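Local structure of oxidoreductase (Thermotoga maritima, 1ZH8) at residues L33-F45 with E288-Q300. The protein binds NADP and probably catalyses NADP-dependent oxidation or reduction at a CH-OH group, as a member of the GFO/IDH/MocA oxidoreductase family. Sequence-based numbering, arbitrary orientation.
Sequences LHLPALKNLSHLF and ENSYQKEFEDFYQ. With NAP (NADP nicotinamide-adenine-dinucleotide phosphate), chain D.
Ala37 and Gln292 form the nearest backbone pair, their CA atoms 4.6 Å apart; the axes of helices 33-39 and 290-300 come within 8.4 Å at a signed crossing angle of -64°. The methyl of Ala37, its CB 3.6 Å from Gln292 N, is consistent with so close an approach. It meets the first turn of helix 290-300, which Asn289 caps by accepting from Gln292 N with OD1. Phe295 buries the largest area across the contact. Its ring edge points at the face of His34 (centroids 5.1 Å apart, planes at 88°) and at the face of Phe45, a T-shaped pair in each case, while Leu38 CD2 lies over one of its own faces. Asp87 and Glu112, elsewhere in the same chain, bond ND1 and NE2 of His34 and fix the ring's rotation. Helix 28-39 follows strand 19-24 of the Rossmann fold; helix 290-303, much later in sequence, packs against it. At the cofactor end, Leu33 CB sits over the centre of the Tyr291 ring; Tyr291 OH and NADP O7N lie 2.5 Å apart, a doubtfully short hydrogen bond. At the far end Tyr299, CG anti to the backbone N (chi1 176°), turns its ring face to Leu44 CD2, 4.0 Å from the centroid. Asn40 ND2 donates weakly to Gln292 OE1 at 3.3 Å, the amide planes nearly perpendicular.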
loop_
_atom_site.group_PDB
_atom_site.type_symbol
_atom_site.label_atom_id
_atom_site.label_comp_id
_atom_site.label_asym_id
_atom_site.label_seq_id
_atom_site.Cartn_x
_atom_site.Cartn_y
_atom_site.Cartn_z
ATOM N N LEU A 33 -9.125 -18.316 25.296
ATOM C CA LEU A 33 -9.619 -16.980 25.025
ATOM C C LEU A 33 -10.980 -16.771 25.709
ATOM O O LEU A 33 -11.175 -15.782 26.410
ATOM C CB LEU A 33 -9.676 -16.745 23.502
ATOM C CG LEU A 33 -8.340 -16.876 22.738
ATOM C CD1 LEU A 33 -8.536 -16.647 21.259
ATOM C CD2 LEU A 33 -7.265 -15.896 23.263
ATOM N N HIS A 34 -11.898 -17.730 25.549
ATOM C CA HIS A 34 -13.253 -17.595 26.109
ATOM C C HIS A 34 -13.356 -17.870 27.593
ATOM O O HIS A 34 -13.945 -17.090 28.322
ATOM C CB HIS A 34 -14.275 -18.410 25.310
ATOM C CG HIS A 34 -14.604 -17.804 23.982
ATOM N ND1 HIS A 34 -15.850 -17.905 23.400
ATOM C CD2 HIS A 34 -13.854 -17.054 23.136
ATOM C CE1 HIS A 34 -15.844 -17.269 22.243
ATOM N NE2 HIS A 34 -14.647 -16.737 22.063
ATOM N N LEU A 35 -12.776 -18.969 28.046
ATOM C CA LEU A 35 -12.895 -19.326 29.443
ATOM C C LEU A 35 -12.303 -18.274 30.393
ATOM O O LEU A 35 -12.964 -17.882 31.345
ATOM C CB LEU A 35 -12.303 -20.699 29.714
ATOM C CG LEU A 35 -12.549 -21.244 31.119
ATOM C CD1 LEU A 35 -14.035 -21.554 31.338
ATOM C CD2 LEU A 35 -11.704 -22.485 31.301
ATOM N N PRO A 36 -11.078 -17.793 30.137
ATOM C CA PRO A 36 -10.548 -16.815 31.103
ATOM C C PRO A 36 -11.406 -15.531 31.170
ATOM O O PRO A 36 -11.569 -14.943 32.236
ATOM C CB PRO A 36 -9.133 -16.496 30.574
ATOM C CG PRO A 36 -8.820 -17.564 29.606
ATOM C CD PRO A 36 -10.137 -18.044 29.034
ATOM N N ALA A 37 -11.951 -15.109 30.042
ATOM C CA ALA A 37 -12.859 -13.981 30.033
ATOM C C ALA A 37 -14.135 -14.312 30.811
ATOM O O ALA A 37 -14.567 -13.541 31.670
ATOM C CB ALA A 37 -13.166 -13.574 28.618
ATOM N N LEU A 38 -14.711 -15.481 30.531
ATOM C CA LEU A 38 -15.907 -15.965 31.223
ATOM C C LEU A 38 -15.730 -16.095 32.715
ATOM O O LEU A 38 -16.650 -15.796 33.479
ATOM C CB LEU A 38 -16.352 -17.290 30.637
ATOM C CG LEU A 38 -17.155 -17.107 29.352
ATOM C CD1 LEU A 38 -17.437 -18.485 28.708
ATOM C CD2 LEU A 38 -18.469 -16.263 29.595
ATOM N N LYS A 39 -14.538 -16.529 33.126
ATOM C CA LYS A 39 -14.203 -16.687 34.535
ATOM C C LYS A 39 -14.227 -15.341 35.240
ATOM O O LYS A 39 -14.417 -15.270 36.455
ATOM C CB LYS A 39 -12.818 -17.312 34.691
ATOM C CG LYS A 39 -12.756 -18.838 34.603
ATOM C CD LYS A 39 -11.313 -19.314 34.877
ATOM C CE LYS A 39 -11.152 -20.834 34.707
ATOM N NZ LYS A 39 -12.208 -21.625 35.419
ATOM N N ASN A 40 -14.026 -14.266 34.480
ATOM C CA ASN A 40 -14.077 -12.925 35.052
ATOM C C ASN A 40 -15.482 -12.342 35.053
ATOM O O ASN A 40 -15.708 -11.262 35.583
ATOM C CB ASN A 40 -13.101 -12.003 34.324
ATOM C CG ASN A 40 -11.660 -12.261 34.723
ATOM O OD1 ASN A 40 -11.383 -13.009 35.667
ATOM N ND2 ASN A 40 -10.736 -11.642 34.013
ATOM N N LEU A 41 -16.422 -13.077 34.466
ATOM C CA LEU A 41 -17.801 -12.635 34.346
ATOM C C LEU A 41 -18.778 -13.625 34.970
ATOM O O LEU A 41 -19.893 -13.792 34.476
ATOM C CB LEU A 41 -18.146 -12.407 32.871
ATOM C CG LEU A 41 -17.297 -11.339 32.182
ATOM C CD1 LEU A 41 -17.539 -11.332 30.680
ATOM C CD2 LEU A 41 -17.583 -9.968 32.770
ATOM N N SER A 42 -18.387 -14.268 36.065
ATOM C CA SER A 42 -19.253 -15.299 36.659
ATOM C C SER A 42 -20.485 -14.700 37.338
ATOM O O SER A 42 -21.403 -15.417 37.719
ATOM C CB SER A 42 -18.481 -16.187 37.627
ATOM O OG SER A 42 -17.808 -15.384 38.562
ATOM N N HIS A 43 -20.518 -13.381 37.474
ATOM C CA HIS A 43 -21.720 -12.738 37.967
ATOM C C HIS A 43 -22.784 -12.617 36.865
ATOM O O HIS A 43 -23.950 -12.334 37.162
ATOM C CB HIS A 43 -21.394 -11.385 38.600
ATOM C CG HIS A 43 -20.693 -10.446 37.678
ATOM N ND1 HIS A 43 -19.364 -10.588 37.343
ATOM C CD2 HIS A 43 -21.135 -9.351 37.013
ATOM C CE1 HIS A 43 -19.018 -9.624 36.506
ATOM N NE2 HIS A 43 -20.076 -8.863 36.287
ATOM N N LEU A 44 -22.384 -12.853 35.609
ATOM C CA LEU A 44 -23.286 -12.744 34.448
ATOM C C LEU A 44 -23.584 -14.086 33.745
ATOM O O LEU A 44 -24.669 -14.277 33.162
ATOM C CB LEU A 44 -22.726 -11.756 33.415
ATOM C CG LEU A 44 -22.278 -10.328 33.769
ATOM C CD1 LEU A 44 -21.824 -9.626 32.490
ATOM C CD2 LEU A 44 -23.380 -9.536 34.453
ATOM N N PHE A 45 -22.612 -14.998 33.800
ATOM C CA PHE A 45 -22.682 -16.270 33.089
ATOM C C PHE A 45 -22.452 -17.452 34.011
ATOM O O PHE A 45 -21.615 -17.394 34.918
ATOM C CB PHE A 45 -21.642 -16.305 31.963
ATOM C CG PHE A 45 -21.878 -15.284 30.901
ATOM C CD1 PHE A 45 -22.797 -15.523 29.887
ATOM C CD2 PHE A 45 -21.213 -14.065 30.931
ATOM C CE1 PHE A 45 -23.041 -14.576 28.915
ATOM C CE2 PHE A 45 -21.434 -13.104 29.945
ATOM C CZ PHE A 45 -22.347 -13.352 28.942
ATOM N N GLU A 288 -7.363 -3.668 27.985
ATOM C CA GLU A 288 -8.621 -4.354 28.302
ATOM C C GLU A 288 -8.725 -5.706 27.623
ATOM O O GLU A 288 -8.090 -5.953 26.614
ATOM C CB GLU A 288 -9.809 -3.509 27.865
ATOM C CG GLU A 288 -9.934 -2.196 28.575
ATOM C CD GLU A 288 -11.330 -1.659 28.503
ATOM O OE1 GLU A 288 -12.242 -2.294 29.087
ATOM O OE2 GLU A 288 -11.509 -0.602 27.863
ATOM N N ASN A 289 -9.539 -6.588 28.177
ATOM C CA ASN A 289 -9.758 -7.879 27.557
ATOM C C ASN A 289 -10.966 -7.717 26.644
ATOM O O ASN A 289 -12.069 -7.475 27.127
ATOM C CB ASN A 289 -9.975 -8.969 28.626
ATOM C CG ASN A 289 -10.226 -10.345 28.021
ATOM O OD1 ASN A 289 -10.974 -10.492 27.043
ATOM N ND2 ASN A 289 -9.604 -11.360 28.599
ATOM N N SER A 290 -10.757 -7.820 25.333
ATOM C CA SER A 290 -11.833 -7.626 24.367
ATOM C C SER A 290 -12.846 -8.772 24.342
ATOM O O SER A 290 -14.025 -8.546 24.056
ATOM C CB SER A 290 -11.267 -7.391 22.957
ATOM O OG SER A 290 -10.420 -8.457 22.549
ATOM N N TYR A 291 -12.392 -9.994 24.627
ATOM C CA TYR A 291 -13.291 -11.145 24.751
ATOM C C TYR A 291 -14.232 -10.946 25.926
ATOM O O TYR A 291 -15.425 -11.228 25.840
ATOM C CB TYR A 291 -12.490 -12.441 24.924
ATOM C CG TYR A 291 -11.487 -12.635 23.822
ATOM C CD1 TYR A 291 -11.895 -13.105 22.570
ATOM C CD2 TYR A 291 -10.137 -12.299 24.008
ATOM C CE1 TYR A 291 -10.985 -13.257 21.533
ATOM C CE2 TYR A 291 -9.209 -12.452 22.970
ATOM C CZ TYR A 291 -9.650 -12.932 21.742
ATOM O OH TYR A 291 -8.767 -13.116 20.717
ATOM N N GLN A 292 -13.693 -10.436 27.023
ATOM C CA GLN A 292 -14.505 -10.157 28.185
ATOM C C GLN A 292 -15.515 -9.086 27.816
ATOM O O GLN A 292 -16.695 -9.184 28.159
ATOM C CB GLN A 292 -13.619 -9.680 29.325
ATOM C CG GLN A 292 -14.339 -9.487 30.621
ATOM C CD GLN A 292 -13.391 -9.086 31.724
ATOM O OE1 GLN A 292 -12.301 -9.656 31.871
ATOM N NE2 GLN A 292 -13.790 -8.088 32.504
ATOM N N LYS A 293 -15.038 -8.074 27.099
ATOM C CA LYS A 293 -15.862 -6.952 26.717
ATOM C C LYS A 293 -17.011 -7.377 25.800
ATOM O O LYS A 293 -18.138 -6.886 25.939
ATOM C CB LYS A 293 -15.008 -5.852 26.098
ATOM C CG LYS A 293 -14.482 -4.887 27.128
ATOM C CD LYS A 293 -13.893 -3.672 26.445
ATOM C CE LYS A 293 -14.928 -2.563 26.237
ATOM N NZ LYS A 293 -14.412 -1.481 25.325
ATOM N N GLU A 294 -16.738 -8.306 24.891
ATOM C CA GLU A 294 -17.785 -8.772 24.010
ATOM C C GLU A 294 -18.825 -9.632 24.748
ATOM O O GLU A 294 -20.009 -9.604 24.394
ATOM C CB GLU A 294 -17.231 -9.449 22.737
ATOM C CG GLU A 294 -16.563 -10.788 22.940
ATOM C CD GLU A 294 -15.954 -11.351 21.670
ATOM O OE1 GLU A 294 -16.223 -10.814 20.570
ATOM O OE2 GLU A 294 -15.201 -12.346 21.772
ATOM N N PHE A 295 -18.406 -10.372 25.773
ATOM C CA PHE A 295 -19.359 -11.190 26.538
ATOM C C PHE A 295 -20.280 -10.310 27.388
ATOM O O PHE A 295 -21.475 -10.583 27.526
ATOM C CB PHE A 295 -18.656 -12.253 27.388
ATOM C CG PHE A 295 -18.399 -13.550 26.652
ATOM C CD1 PHE A 295 -19.434 -14.440 26.400
ATOM C CD2 PHE A 295 -17.112 -13.886 26.229
ATOM C CE1 PHE A 295 -19.206 -15.644 25.708
ATOM C CE2 PHE A 295 -16.864 -15.080 25.546
ATOM C CZ PHE A 295 -17.923 -15.967 25.285
ATOM N N GLU A 296 -19.718 -9.236 27.919
ATOM C CA GLU A 296 -20.490 -8.240 28.618
ATOM C C GLU A 296 -21.555 -7.678 27.678
ATOM O O GLU A 296 -22.718 -7.550 28.067
ATOM C CB GLU A 296 -19.573 -7.120 29.141
ATOM C CG GLU A 296 -18.679 -7.535 30.315
ATOM C CD GLU A 296 -17.690 -6.440 30.798
ATOM O OE1 GLU A 296 -17.708 -5.297 30.282
ATOM O OE2 GLU A 296 -16.883 -6.738 31.713
ATOM N N ASP A 297 -21.154 -7.374 26.446
ATOM C CA ASP A 297 -22.039 -6.720 25.489
ATOM C C ASP A 297 -23.191 -7.660 25.104
ATOM O O ASP A 297 -24.365 -7.259 25.071
ATOM C CB ASP A 297 -21.235 -6.249 24.264
ATOM C CG ASP A 297 -22.079 -5.480 23.257
ATOM O OD1 ASP A 297 -22.649 -4.430 23.599
ATOM O OD2 ASP A 297 -22.148 -5.915 22.102
ATOM N N PHE A 298 -22.838 -8.919 24.861
ATOM C CA PHE A 298 -23.798 -9.989 24.586
ATOM C C PHE A 298 -24.784 -10.173 25.750
ATOM O O PHE A 298 -25.983 -10.396 25.532
ATOM C CB PHE A 298 -23.016 -11.269 24.326
ATOM C CG PHE A 298 -23.845 -12.510 24.231
ATOM C CD1 PHE A 298 -24.698 -12.719 23.155
ATOM C CD2 PHE A 298 -23.721 -13.509 25.195
ATOM C CE1 PHE A 298 -25.440 -13.917 23.043
ATOM C CE2 PHE A 298 -24.441 -14.697 25.098
ATOM C CZ PHE A 298 -25.300 -14.900 24.015
ATOM N N TYR A 299 -24.284 -10.062 26.981
ATOM C CA TYR A 299 -25.156 -10.136 28.130
ATOM C C TYR A 299 -26.192 -9.022 28.089
ATOM O O TYR A 299 -27.359 -9.235 28.424
ATOM C CB TYR A 299 -24.387 -10.088 29.462
ATOM C CG TYR A 299 -25.345 -10.077 30.639
ATOM C CD1 TYR A 299 -25.819 -11.268 31.182
ATOM C CD2 TYR A 299 -25.822 -8.869 31.173
ATOM C CE1 TYR A 299 -26.733 -11.268 32.240
ATOM C CE2 TYR A 299 -26.735 -8.856 32.233
ATOM C CZ TYR A 299 -27.182 -10.060 32.759
ATOM O OH TYR A 299 -28.069 -10.059 33.804
ATOM N N GLN A 300 -25.759 -7.830 27.701
ATOM C CA GLN A 300 -26.632 -6.660 27.738
ATOM C C GLN A 300 -27.667 -6.746 26.612
ATOM O O GLN A 300 -28.827 -6.327 26.781
ATOM C CB GLN A 300 -25.813 -5.360 27.674
ATOM C CG GLN A 300 -25.154 -5.001 28.997
ATOM C CD GLN A 300 -24.354 -3.717 28.928
ATOM O OE1 GLN A 300 -23.396 -3.614 28.168
ATOM N NE2 GLN A 300 -24.749 -2.725 29.722
HETATM P PA NAP D . -9.853 -25.481 17.200
HETATM O O1A NAP D . -8.792 -25.525 18.240
HETATM O O2A NAP D . -9.685 -26.493 16.145
HETATM O O5B NAP D . -11.276 -25.569 17.933
HETATM C C5B NAP D . -12.373 -26.172 17.288
HETATM C C4B NAP D . -13.060 -27.082 18.289
HETATM O O4B NAP D . -14.299 -27.541 17.765
HETATM C C3B NAP D . -12.231 -28.326 18.590
HETATM O O3B NAP D . -12.454 -28.596 19.943
HETATM C C2B NAP D . -12.910 -29.360 17.708
HETATM O O2B NAP D . -12.747 -30.765 17.870
HETATM C C1B NAP D . -14.356 -28.954 17.894
HETATM N N9A NAP D . -15.206 -29.547 16.865
HETATM C C8A NAP D . -14.880 -29.842 15.560
HETATM N N7A NAP D . -15.974 -30.362 14.962
HETATM C C5A NAP D . -16.983 -30.405 15.872
HETATM C C6A NAP D . -18.301 -30.840 15.812
HETATM N N6A NAP D . -18.792 -31.357 14.698
HETATM N N1A NAP D . -19.109 -30.738 16.914
HETATM C C2A NAP D . -18.604 -30.222 18.083
HETATM N N3A NAP D . -17.301 -29.799 18.154
HETATM C C4A NAP D . -16.510 -29.888 17.067
HETATM O O3 NAP D . -9.835 -24.040 16.509
HETATM P PN NAP D . -9.983 -22.652 17.307
HETATM O O1N NAP D . -10.430 -22.799 18.729
HETATM O O2N NAP D . -8.752 -21.978 16.919
HETATM O O5D NAP D . -11.184 -21.890 16.550
HETATM C C5D NAP D . -12.559 -22.122 16.800
HETATM C C4D NAP D . -13.344 -20.863 16.437
HETATM O O4D NAP D . -12.824 -19.769 17.182
HETATM C C3D NAP D . -13.170 -20.509 14.957
HETATM O O3D NAP D . -14.386 -20.070 14.401
HETATM C C2D NAP D . -12.175 -19.374 14.943
HETATM O O2D NAP D . -12.369 -18.491 13.857
HETATM C C1D NAP D . -12.431 -18.727 16.296
HETATM N N1N NAP D . -11.237 -18.035 16.775
HETATM C C2N NAP D . -11.332 -16.698 17.037
HETATM C C3N NAP D . -10.221 -15.979 17.487
HETATM C C7N NAP D . -10.377 -14.564 17.989
HETATM O O7N NAP D . -9.199 -13.907 18.391
HETATM N N7N NAP D . -11.582 -13.965 18.055
HETATM C C4N NAP D . -9.005 -16.649 17.676
HETATM C C5N NAP D . -8.919 -18.024 17.419
HETATM C C6N NAP D . -10.049 -18.710 16.964
HETATM P P2B NAP D . -12.205 -31.668 19.088
HETATM O O1X NAP D . -13.303 -31.968 20.087
HETATM O O2X NAP D . -11.078 -30.978 19.823
HETATM O O3X NAP D . -11.730 -32.939 18.418
HETATM O O HOH W 1 -9.503 -13.953 27.496
HETATM O O HOH W 2 -18.208 -6.896 34.380
#